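Local structure of Peptide/nickel transport system substrate-binding protein (Listeria monocytogenes serotype 1/2a, 5KZT) at residues D29-D34 with F167-K172; R102-P107 with Y115-I120; V37-V42 with F161-F166; N43-G48 with W206-N211. The protein binds peptides, as seen in this complex, and probably delivers them to a membrane transporter as an OppA-type solute-binding protein. All coordinates share one frame; numbering follows the deposited sequence.

Contact 1: D29-D34 with F167-K172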
# COMPACT_ATOMS: atom_id res chain seq x y z
N ASP A 29 0.36 9.36 -10.24
CA ASP A 29 0.17 10.70 -9.70
C ASP A 29 0.56 10.61 -8.23
O ASP A 29 -0.12 9.91 -7.48
CB ASP A 29 -1.30 11.11 -9.89
CG ASP A 29 -1.60 12.54 -9.41
OD1 ASP A 29 -1.13 12.90 -8.32
OD2 ASP A 29 -2.34 13.29 -10.12
N SER A 30 1.62 11.30 -7.81
CA SER A 30 2.12 11.14 -6.44
C SER A 30 1.10 11.56 -5.37
O SER A 30 1.17 11.07 -4.25
CB SER A 30 3.46 11.86 -6.20
OG SER A 30 3.37 13.24 -6.48
N THR A 31 0.17 12.45 -5.71
CA THR A 31 -0.89 12.81 -4.79
C THR A 31 -1.98 11.75 -4.68
O THR A 31 -2.45 11.45 -3.58
CB THR A 31 -1.54 14.14 -5.18
OG1 THR A 31 -0.53 15.14 -5.33
CG2 THR A 31 -2.53 14.59 -4.11
N LYS A 32 -2.38 11.19 -5.82
CA LYS A 32 -3.57 10.35 -5.90
C LYS A 32 -3.27 8.86 -5.76
O LYS A 32 -4.16 8.10 -5.33
CB LYS A 32 -4.33 10.61 -7.20
CG LYS A 32 -4.84 12.03 -7.35
CD LYS A 32 -5.65 12.16 -8.63
CE LYS A 32 -6.08 13.59 -8.83
NZ LYS A 32 -6.79 13.76 -10.11
N ALA A 33 -2.06 8.42 -6.14
CA ALA A 33 -1.67 7.02 -6.06
C ALA A 33 -1.80 6.49 -4.63
O ALA A 33 -1.37 7.14 -3.67
CB ALA A 33 -0.25 6.81 -6.55
N ASP A 34 -2.41 5.31 -4.51
CA ASP A 34 -2.52 4.63 -3.21
C ASP A 34 -2.20 3.14 -3.25
O ASP A 34 -2.49 2.43 -2.30
CB ASP A 34 -3.92 4.85 -2.61
CG ASP A 34 -5.04 4.23 -3.44
OD1 ASP A 34 -4.80 3.40 -4.36
OD2 ASP A 34 -6.20 4.60 -3.14
N PHE A 167 5.30 14.46 -1.25
CA PHE A 167 6.32 14.93 -2.19
C PHE A 167 5.87 16.26 -2.80
O PHE A 167 4.68 16.49 -2.93
CB PHE A 167 6.53 13.91 -3.31
CG PHE A 167 7.23 12.63 -2.88
CD1 PHE A 167 7.59 12.37 -1.55
CD2 PHE A 167 7.50 11.67 -3.84
CE1 PHE A 167 8.22 11.19 -1.21
CE2 PHE A 167 8.14 10.49 -3.51
CZ PHE A 167 8.50 10.25 -2.19
N PRO A 168 6.83 17.11 -3.23
CA PRO A 168 6.51 18.33 -3.96
C PRO A 168 6.03 18.06 -5.39
O PRO A 168 6.27 16.98 -5.94
CB PRO A 168 7.83 19.09 -3.96
CG PRO A 168 8.86 18.01 -3.97
CD PRO A 168 8.29 16.86 -3.20
N LEU A 169 5.29 19.03 -5.93
CA LEU A 169 4.87 19.04 -7.32
C LEU A 169 5.10 20.42 -7.92
O LEU A 169 5.00 21.43 -7.22
CB LEU A 169 3.39 18.66 -7.44
CG LEU A 169 3.08 17.20 -7.12
CD1 LEU A 169 1.57 17.01 -6.98
CD2 LEU A 169 3.66 16.26 -8.18
N ASN A 170 5.43 20.43 -9.21
CA ASN A 170 5.63 21.64 -9.97
C ASN A 170 4.28 22.18 -10.46
O ASN A 170 3.74 21.68 -11.43
CB ASN A 170 6.56 21.33 -11.14
CG ASN A 170 6.92 22.57 -11.93
OD1 ASN A 170 6.08 23.23 -12.55
ND2 ASN A 170 8.21 22.87 -11.93
N GLU A 171 3.76 23.22 -9.80
CA GLU A 171 2.41 23.72 -10.09
C GLU A 171 2.22 24.10 -11.55
O GLU A 171 1.19 23.78 -12.16
CB GLU A 171 2.06 24.92 -9.21
CG GLU A 171 0.69 25.52 -9.51
CD GLU A 171 0.25 26.54 -8.49
OE1 GLU A 171 1.01 26.87 -7.57
OE2 GLU A 171 -0.86 27.05 -8.63
N LYS A 172 3.22 24.76 -12.11
CA LYS A 172 3.14 25.19 -13.50
C LYS A 172 2.96 24.01 -14.45
O LYS A 172 2.12 24.02 -15.35
CB LYS A 172 4.39 26.00 -13.87
CG LYS A 172 4.26 26.77 -15.17
CD LYS A 172 5.31 27.88 -15.29
CE LYS A 172 6.72 27.32 -15.40
NZ LYS A 172 7.59 28.13 -16.31
O HOH W 1 2.80 14.42 -4.16
O HOH W 2 5.97 13.77 -7.17

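Contact 2: R102-P107 with Y115-I120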
# COMPACT_ATOMS: atom_id res chain seq x y z
N ARG A 102 -1.40 21.32 -0.38
CA ARG A 102 -2.73 21.88 -0.57
C ARG A 102 -3.53 21.04 -1.58
O ARG A 102 -4.72 20.80 -1.38
CB ARG A 102 -2.67 23.34 -1.00
CG ARG A 102 -2.13 24.31 0.03
CD ARG A 102 -2.07 25.72 -0.54
NE ARG A 102 -1.54 26.69 0.40
CZ ARG A 102 -1.33 27.98 0.15
NH1 ARG A 102 -1.64 28.51 -1.02
NH2 ARG A 102 -0.82 28.75 1.08
N ARG A 103 -2.87 20.57 -2.65
CA ARG A 103 -3.51 19.69 -3.63
C ARG A 103 -4.06 18.43 -2.98
O ARG A 103 -5.17 18.00 -3.31
CB ARG A 103 -2.54 19.30 -4.77
CG ARG A 103 -3.14 18.46 -5.89
CD ARG A 103 -2.24 18.47 -7.11
NE ARG A 103 -2.80 17.74 -8.24
CZ ARG A 103 -2.47 16.49 -8.60
NH1 ARG A 103 -1.56 15.79 -7.94
NH2 ARG A 103 -3.06 15.94 -9.66
N ALA A 104 -3.27 17.82 -2.09
CA ALA A 104 -3.66 16.59 -1.41
C ALA A 104 -4.89 16.73 -0.53
O ALA A 104 -5.68 15.79 -0.47
CB ALA A 104 -2.50 16.02 -0.58
N VAL A 105 -5.04 17.87 0.15
CA VAL A 105 -6.20 18.07 1.04
C VAL A 105 -7.42 18.68 0.33
O VAL A 105 -8.54 18.62 0.83
CB VAL A 105 -5.87 18.88 2.31
CG1 VAL A 105 -4.92 18.10 3.20
CG2 VAL A 105 -5.27 20.25 1.99
N ASP A 106 -7.18 19.25 -0.83
CA ASP A 106 -8.24 19.91 -1.59
C ASP A 106 -9.34 18.90 -1.92
O ASP A 106 -9.08 17.89 -2.59
CB ASP A 106 -7.65 20.53 -2.86
CG ASP A 106 -8.59 21.49 -3.54
OD1 ASP A 106 -9.83 21.35 -3.40
OD2 ASP A 106 -8.06 22.38 -4.26
N PRO A 107 -10.59 19.16 -1.47
CA PRO A 107 -11.67 18.23 -1.85
C PRO A 107 -11.83 17.96 -3.35
O PRO A 107 -12.14 16.82 -3.74
CB PRO A 107 -12.91 18.90 -1.27
CG PRO A 107 -12.40 19.65 -0.10
CD PRO A 107 -11.06 20.18 -0.52
N TYR A 115 -6.42 11.88 4.21
CA TYR A 115 -6.51 11.67 5.66
C TYR A 115 -5.14 11.67 6.39
O TYR A 115 -5.09 11.99 7.56
CB TYR A 115 -7.30 10.40 5.98
CG TYR A 115 -6.63 9.08 5.64
CD1 TYR A 115 -5.82 8.43 6.57
CD2 TYR A 115 -6.83 8.47 4.41
CE1 TYR A 115 -5.20 7.22 6.26
CE2 TYR A 115 -6.26 7.24 4.11
CZ TYR A 115 -5.43 6.63 5.04
OH TYR A 115 -4.85 5.41 4.76
N LEU A 116 -4.05 11.37 5.69
CA LEU A 116 -2.72 11.43 6.29
C LEU A 116 -2.37 12.84 6.74
O LEU A 116 -1.57 13.04 7.66
CB LEU A 116 -1.65 10.93 5.32
CG LEU A 116 -1.69 9.46 4.92
CD1 LEU A 116 -0.58 9.15 3.94
CD2 LEU A 116 -1.60 8.55 6.13
N PHE A 117 -2.98 13.83 6.08
CA PHE A 117 -2.74 15.22 6.42
C PHE A 117 -3.48 15.70 7.68
O PHE A 117 -3.32 16.85 8.07
CB PHE A 117 -3.05 16.13 5.22
CG PHE A 117 -2.06 15.99 4.12
CD1 PHE A 117 -2.08 14.89 3.26
CD2 PHE A 117 -1.05 16.91 3.97
CE1 PHE A 117 -1.12 14.73 2.28
CE2 PHE A 117 -0.11 16.78 2.98
CZ PHE A 117 -0.14 15.69 2.14
N ASP A 118 -4.22 14.81 8.34
CA ASP A 118 -4.70 15.05 9.71
C ASP A 118 -3.57 15.43 10.67
O ASP A 118 -3.81 16.11 11.64
CB ASP A 118 -5.36 13.79 10.28
CG ASP A 118 -6.76 13.55 9.77
OD1 ASP A 118 -7.34 14.42 9.06
OD2 ASP A 118 -7.32 12.46 10.12
N ALA A 119 -2.37 14.91 10.40
CA ALA A 119 -1.15 15.28 11.12
C ALA A 119 -0.76 16.76 10.98
O ALA A 119 -0.06 17.27 11.84
CB ALA A 119 0.01 14.41 10.66
N ILE A 120 -1.20 17.42 9.89
CA ILE A 120 -0.86 18.82 9.59
C ILE A 120 -2.00 19.72 10.07
O ILE A 120 -3.17 19.36 9.95
CB ILE A 120 -0.59 19.02 8.07
CG1 ILE A 120 0.40 17.97 7.53
CG2 ILE A 120 -0.07 20.43 7.78
CD1 ILE A 120 1.69 17.82 8.31

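Contact 3: V37-V42 with F161-F166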
# COMPACT_ATOMS: atom_id res chain seq x y z
N VAL A 37 2.13 -0.62 -6.59
CA VAL A 37 2.81 -0.58 -7.90
C VAL A 37 3.17 0.86 -8.27
O VAL A 37 4.34 1.17 -8.53
CB VAL A 37 1.98 -1.24 -9.01
CG1 VAL A 37 2.60 -1.02 -10.40
CG2 VAL A 37 1.82 -2.72 -8.73
N GLY A 38 2.17 1.72 -8.25
CA GLY A 38 2.34 3.12 -8.51
C GLY A 38 3.20 3.87 -7.50
O GLY A 38 3.99 4.73 -7.87
N LEU A 39 3.05 3.55 -6.22
CA LEU A 39 3.86 4.23 -5.18
C LEU A 39 5.33 3.85 -5.29
O LEU A 39 6.21 4.67 -5.01
CB LEU A 39 3.35 3.94 -3.78
CG LEU A 39 2.00 4.63 -3.51
CD1 LEU A 39 1.38 4.03 -2.27
CD2 LEU A 39 2.12 6.12 -3.36
N ASN A 40 5.59 2.63 -5.71
CA ASN A 40 6.97 2.20 -5.98
C ASN A 40 7.56 2.94 -7.18
O ASN A 40 8.70 3.36 -7.11
CB ASN A 40 7.03 0.70 -6.20
CG ASN A 40 8.46 0.17 -6.27
OD1 ASN A 40 9.21 0.28 -5.30
ND2 ASN A 40 8.83 -0.37 -7.42
N VAL A 41 6.78 3.14 -8.24
CA VAL A 41 7.24 3.94 -9.41
C VAL A 41 7.63 5.37 -8.99
O VAL A 41 8.77 5.80 -9.21
CB VAL A 41 6.19 3.99 -10.55
CG1 VAL A 41 6.59 4.98 -11.65
CG2 VAL A 41 6.00 2.62 -11.16
N VAL A 42 6.70 6.09 -8.37
CA VAL A 42 6.99 7.47 -8.00
C VAL A 42 8.11 7.59 -6.96
O VAL A 42 8.80 8.62 -6.90
CB VAL A 42 5.74 8.28 -7.56
CG1 VAL A 42 4.71 8.32 -8.67
CG2 VAL A 42 5.16 7.77 -6.27
N PHE A 161 6.81 12.45 5.79
CA PHE A 161 7.63 13.27 4.87
C PHE A 161 8.33 12.41 3.79
O PHE A 161 8.65 12.89 2.72
CB PHE A 161 8.70 14.04 5.63
CG PHE A 161 8.20 15.10 6.57
CD1 PHE A 161 6.92 15.66 6.46
CD2 PHE A 161 9.05 15.58 7.56
CE1 PHE A 161 6.51 16.66 7.34
CE2 PHE A 161 8.64 16.58 8.43
CZ PHE A 161 7.37 17.12 8.31
N ALA A 162 8.56 11.14 4.09
CA ALA A 162 9.12 10.19 3.15
C ALA A 162 8.06 9.47 2.28
O ALA A 162 8.41 8.59 1.49
CB ALA A 162 9.94 9.17 3.91
N PHE A 163 6.79 9.83 2.42
CA PHE A 163 5.72 9.13 1.73
C PHE A 163 5.25 9.95 0.52
O PHE A 163 5.14 11.17 0.61
CB PHE A 163 4.57 8.87 2.70
CG PHE A 163 3.56 7.89 2.19
CD1 PHE A 163 3.85 6.53 2.19
CD2 PHE A 163 2.35 8.33 1.64
CE1 PHE A 163 2.93 5.62 1.68
CE2 PHE A 163 1.44 7.42 1.14
CZ PHE A 163 1.74 6.06 1.15
N PRO A 164 4.98 9.30 -0.63
CA PRO A 164 4.74 10.07 -1.86
C PRO A 164 3.69 11.20 -1.84
O PRO A 164 3.88 12.20 -2.53
CB PRO A 164 4.38 8.99 -2.87
CG PRO A 164 5.28 7.89 -2.47
CD PRO A 164 5.15 7.87 -0.96
N THR A 165 2.64 11.07 -1.04
CA THR A 165 1.59 12.10 -0.97
C THR A 165 2.13 13.45 -0.48
O THR A 165 1.56 14.50 -0.79
CB THR A 165 0.41 11.66 -0.06
OG1 THR A 165 0.28 10.23 -0.10
CG2 THR A 165 -0.90 12.33 -0.51
N PHE A 166 3.23 13.42 0.26
CA PHE A 166 3.91 14.60 0.79
C PHE A 166 5.09 15.08 -0.08
O PHE A 166 5.78 16.01 0.28
CB PHE A 166 4.42 14.28 2.21
CG PHE A 166 3.32 14.07 3.21
CD1 PHE A 166 2.61 12.89 3.24
CD2 PHE A 166 2.99 15.08 4.11
CE1 PHE A 166 1.57 12.72 4.18
CE2 PHE A 166 1.96 14.89 5.05
CZ PHE A 166 1.26 13.72 5.06

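Contact 4: N43-G48 with W206-N211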
# COMPACT_ATOMS: atom_id res chain seq x y z
N ASN A 43 8.34 6.55 -6.15
CA ASN A 43 9.49 6.57 -5.24
C ASN A 43 10.86 6.60 -5.93
O ASN A 43 11.84 7.07 -5.34
CB ASN A 43 9.47 5.41 -4.27
CG ASN A 43 10.37 5.66 -3.08
OD1 ASN A 43 10.28 6.70 -2.42
ND2 ASN A 43 11.28 4.72 -2.80
N GLN A 44 10.94 6.11 -7.16
CA GLN A 44 12.19 6.14 -7.92
C GLN A 44 12.40 7.46 -8.68
O GLN A 44 13.54 7.87 -8.94
CB GLN A 44 12.25 5.01 -8.94
CG GLN A 44 11.71 3.67 -8.47
CD GLN A 44 12.25 3.22 -7.12
OE1 GLN A 44 13.43 3.41 -6.81
NE2 GLN A 44 11.41 2.57 -6.34
N THR A 45 11.28 8.07 -9.07
CA THR A 45 11.27 9.20 -9.99
C THR A 45 11.08 10.55 -9.29
O THR A 45 11.31 11.60 -9.88
CB THR A 45 10.17 9.02 -11.06
OG1 THR A 45 8.89 9.00 -10.46
CG2 THR A 45 10.34 7.71 -11.78
N ASN A 46 10.68 10.51 -8.03
CA ASN A 46 10.43 11.73 -7.28
C ASN A 46 10.88 11.55 -5.85
O ASN A 46 11.16 10.43 -5.41
CB ASN A 46 8.96 12.05 -7.35
CG ASN A 46 8.53 12.43 -8.76
OD1 ASN A 46 8.10 11.58 -9.53
ND2 ASN A 46 8.71 13.69 -9.11
N GLU A 47 10.97 12.66 -5.13
CA GLU A 47 11.55 12.64 -3.82
C GLU A 47 10.99 13.77 -2.96
O GLU A 47 10.77 14.87 -3.44
CB GLU A 47 13.08 12.76 -3.95
CG GLU A 47 13.87 12.65 -2.64
CD GLU A 47 15.35 12.81 -2.87
OE1 GLU A 47 16.04 11.79 -3.13
OE2 GLU A 47 15.84 13.96 -2.83
N GLY A 48 10.75 13.46 -1.68
CA GLY A 48 10.25 14.45 -0.72
C GLY A 48 11.33 14.97 0.20
O GLY A 48 12.53 14.92 -0.13
N TRP A 206 7.74 -0.35 -18.91
CA TRP A 206 8.19 0.99 -18.63
C TRP A 206 9.64 0.91 -18.19
O TRP A 206 10.16 -0.18 -17.92
CB TRP A 206 7.32 1.67 -17.56
CG TRP A 206 7.16 0.91 -16.27
CD1 TRP A 206 7.95 1.00 -15.17
CD2 TRP A 206 6.12 -0.03 -15.94
NE1 TRP A 206 7.49 0.18 -14.19
CE2 TRP A 206 6.36 -0.46 -14.62
CE3 TRP A 206 5.01 -0.52 -16.62
CZ2 TRP A 206 5.53 -1.38 -13.97
CZ3 TRP A 206 4.18 -1.43 -15.97
CH2 TRP A 206 4.45 -1.86 -14.66
N THR A 207 10.27 2.09 -18.13
CA THR A 207 11.72 2.20 -18.00
C THR A 207 12.09 3.32 -17.03
O THR A 207 11.49 4.38 -17.05
CB THR A 207 12.36 2.52 -19.36
OG1 THR A 207 11.80 1.66 -20.34
CG2 THR A 207 13.86 2.34 -19.34
N TYR A 208 13.10 3.06 -16.19
CA TYR A 208 13.70 4.07 -15.35
C TYR A 208 15.03 4.38 -15.97
O TYR A 208 15.77 3.46 -16.31
CB TYR A 208 13.91 3.56 -13.93
CG TYR A 208 12.64 3.19 -13.20
CD1 TYR A 208 11.81 4.17 -12.66
CD2 TYR A 208 12.26 1.85 -13.01
CE1 TYR A 208 10.66 3.85 -11.99
CE2 TYR A 208 11.10 1.53 -12.32
CZ TYR A 208 10.32 2.54 -11.81
OH TYR A 208 9.18 2.22 -11.13
N VAL A 209 15.34 5.67 -16.14
CA VAL A 209 16.66 6.05 -16.64
C VAL A 209 17.26 7.01 -15.65
O VAL A 209 16.57 7.89 -15.13
CB VAL A 209 16.60 6.68 -18.05
CG1 VAL A 209 18.00 6.97 -18.55
CG2 VAL A 209 15.93 5.72 -19.03
N LYS A 210 18.56 6.84 -15.36
CA LYS A 210 19.26 7.71 -14.42
C LYS A 210 19.00 9.18 -14.77
O LYS A 210 19.19 9.60 -15.92
CB LYS A 210 20.77 7.42 -14.42
CG LYS A 210 21.59 8.38 -13.56
CD LYS A 210 23.01 7.91 -13.31
CE LYS A 210 23.81 9.04 -12.68
NZ LYS A 210 25.14 8.66 -12.15
N ASN A 211 18.58 9.95 -13.77
CA ASN A 211 18.23 11.36 -13.94
C ASN A 211 19.49 12.21 -13.81
O ASN A 211 20.04 12.33 -12.73
CB ASN A 211 17.18 11.76 -12.88
CG ASN A 211 16.76 13.21 -12.98
OD1 ASN A 211 17.16 13.94 -13.88
ND2 ASN A 211 15.94 13.65 -12.02

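Contact 1: D29-D34 with F167-K172
The first torsions of Ser30 and Leu169 bring OG and the leucine methyls together. With chi1 at 58°, Ser30 OG lies between the backbone N and the carbonyl carbon, where it meets Leu169. In Leu169, chi1 is -70°. This sets CG beside the backbone N and spreads the two methyls over the 29-34 turn. That turn is an Asx turn, extended to an Asx motif, in the loop between strand 16-21 and helix 36-45. Leu169 CD2 lies 3.5 Å from Ser30 OG. The other branch, CD1, comes 3.3 Å from Thr31 OG1, and the two side chains meet at a slant. These are van der Waals contacts of methyls against hydroxyl oxygens. The polar link is made by water. One water lies 2.7 Å from Ser30 OG and can donate to Phe167 O at 3.1 Å. A second water also bonds to Ser30 OG but gives only a weak bond to Pro168 O. The hydroxyl thus has a water bridge to Phe167 O and a weaker one to Pro168 O.

The touching residues are buried, and the turn behind them is held from outside and from within. From outside, Arg103 of helix 94-105 forms a salt bridge with Asp29 OD2. Arg103 also touches Leu169. Leu169 is further held by backbone bonding to Asp96. From within, Asp29 OD1 takes two backbone N-H groups. Thr31 N comes nearly along the C-O axis at 3.0 Å, whereas Lys32 N, at 3.3 Å, approaches from above the carboxylate plane.

Contact 2: R102-P107 with Y115-I120
Phe117 meets helix 94-105 with both its ring and its CB. Ala104 CB lies 3.4 Å from Phe117 CE1 and 3.6 Å from Phe117 CZ, so the methyl touches the outer part of the ring. Val105 works at the other end of the side chain. Its CG1 is 3.4 Å from Phe117 CB and 3.7 Å from Phe117 CG. The two side chains cross at about a right angle. Both methyls approach the ring obliquely. All three residues are buried, and the contact is wholly apolar.

Phe117 has chi1 -70°, which sets CG beside the backbone N and leaves the ring against Ala104. The backbone under Phe117 is a 3-10 segment, held by bonds such as Asp118 N to Tyr115 O and Ile120 N to Phe117 O. On the other side, Ala104 and Val105 lie in the last turn of helix 94-105, where Asp106 N still bonds to Arg102 O.

Further out, the Phe117 ring stacks with Phe166 and packs edge-to-face with Trp101. Val105 also touches Ile126 and Val127 of helix 123-127. This is a small aromatic and aliphatic core, closed where the chain leaves a helix and returns in a 3-10 turn. Its place in the chain is consistent with the extra subdomain that OppA-type binding proteins carry in their first lobe.

Contact 3: V37-V42 with F161-F166
Leu39 stands across the Pro164 ring at about a right angle and meets Phe163 at a slant. Its two methyls divide the work. CD2 goes to the proline and lies 3.7 Å from Pro164 CB. CD1 goes to the far end of the phenylalanine, 4.0 Å from Phe163 CZ, in an oblique approach. Val42 comes to the same proline from one helical turn further on. Its CG2 is 3.7 Å from Pro164 CB and 3.8 Å from Pro164 CG, and the two groups meet obliquely. The CB and CG atoms of Pro164 are thus met by two methyls, one from each helix residue.

Leu39 and Val42 are three residues apart, which puts them on one face of helix 36-45. That helix follows the first strand of the chain in a protein of the PBP2 (type 2 periplasmic-binding) fold. The contact packs it against the loop between helices 157-161 and 171-177. The bound peptide is also close: Leu39 and Val37 each pack on a polar side chain of the peptide.

Phe163 CG is anti to the backbone N (chi1 -167°), and CZ ends near the helix. The ring also lies against the next residue, since Pro164 CD sits 3.5 Å above the ring plane, offset toward the rim. Tyr113 meets this ring edge-to-face. Pro164 begins a short 3-10 turn, in which Phe166 N bonds to Phe163 O at 3.0 Å. Pro517 touches Pro164 from outside the two segments.

Contact 4: N43-G48 with W206-N211
Gln44 lays the aliphatic part of its side chain against the ring of Tyr208. Its CB is 3.6 Å from Tyr208 CE1, in an oblique approach. Its CG is 3.8 Å from Tyr208 CZ. The chain then bends at chi2 (-49°), and the amide turns away from the ring, with the two planes 79° apart. The amide has its own partners: NE2 bonds to the carbonyls of Tyr519 and Asn40, and OE1 accepts from Tyr521 N.

Thr45 follows and presents its methyl. CG2 is 3.9 Å from Tyr208 CE1, at the ring edge and near the ring plane, and the side chains cross at about a right angle. The hydroxyl is used elsewhere: OG1 donates to Asn46 OD1 at 2.9 Å, with the donor tilted 31° from the carbonyl plane. Val41 O is a weak alternative partner. Asn46 is the first residue past the helix. Glu47 then turns to Tyr214 and Trp215, which bond to its carboxylate.

The contact joins the C-terminal end of helix 36-45 to strand 205-210, an inner strand of the four-stranded mixed sheet. Phe194 and Leu196 of the neighbouring strand also touch Tyr208. The meeting surface is largely hydrocarbon, although glutamine and threonine supply half of it. Their polar ends are bonded away from the ring, which lets both residues be buried against it by van der Waals contact.

How the contacts relate
Contacts 3 and 4 share helix 36-45, and Tyr208 OH lies 3.1 Å from Val41 CA between them. Contact 1 joins the loop leading into that helix to residues that follow directly on segment 161-166 of contact 3; the centres of the two contacts are about 9 Å apart. It touches contact 2 where Thr31 CG2 meets Ala104 CA at 3.5 Å. It touches contact 4 where Pro168 CD meets Glu47 O at 3.2 Å. Contacts 2 and 4 lie farthest apart, about 24 Å between centres and about 11 Å between nearest atoms. The bound peptide reaches residues of contacts 1 and 3: Asp34 bonds to it through the backbone, and Val37 and Leu39 pack on it.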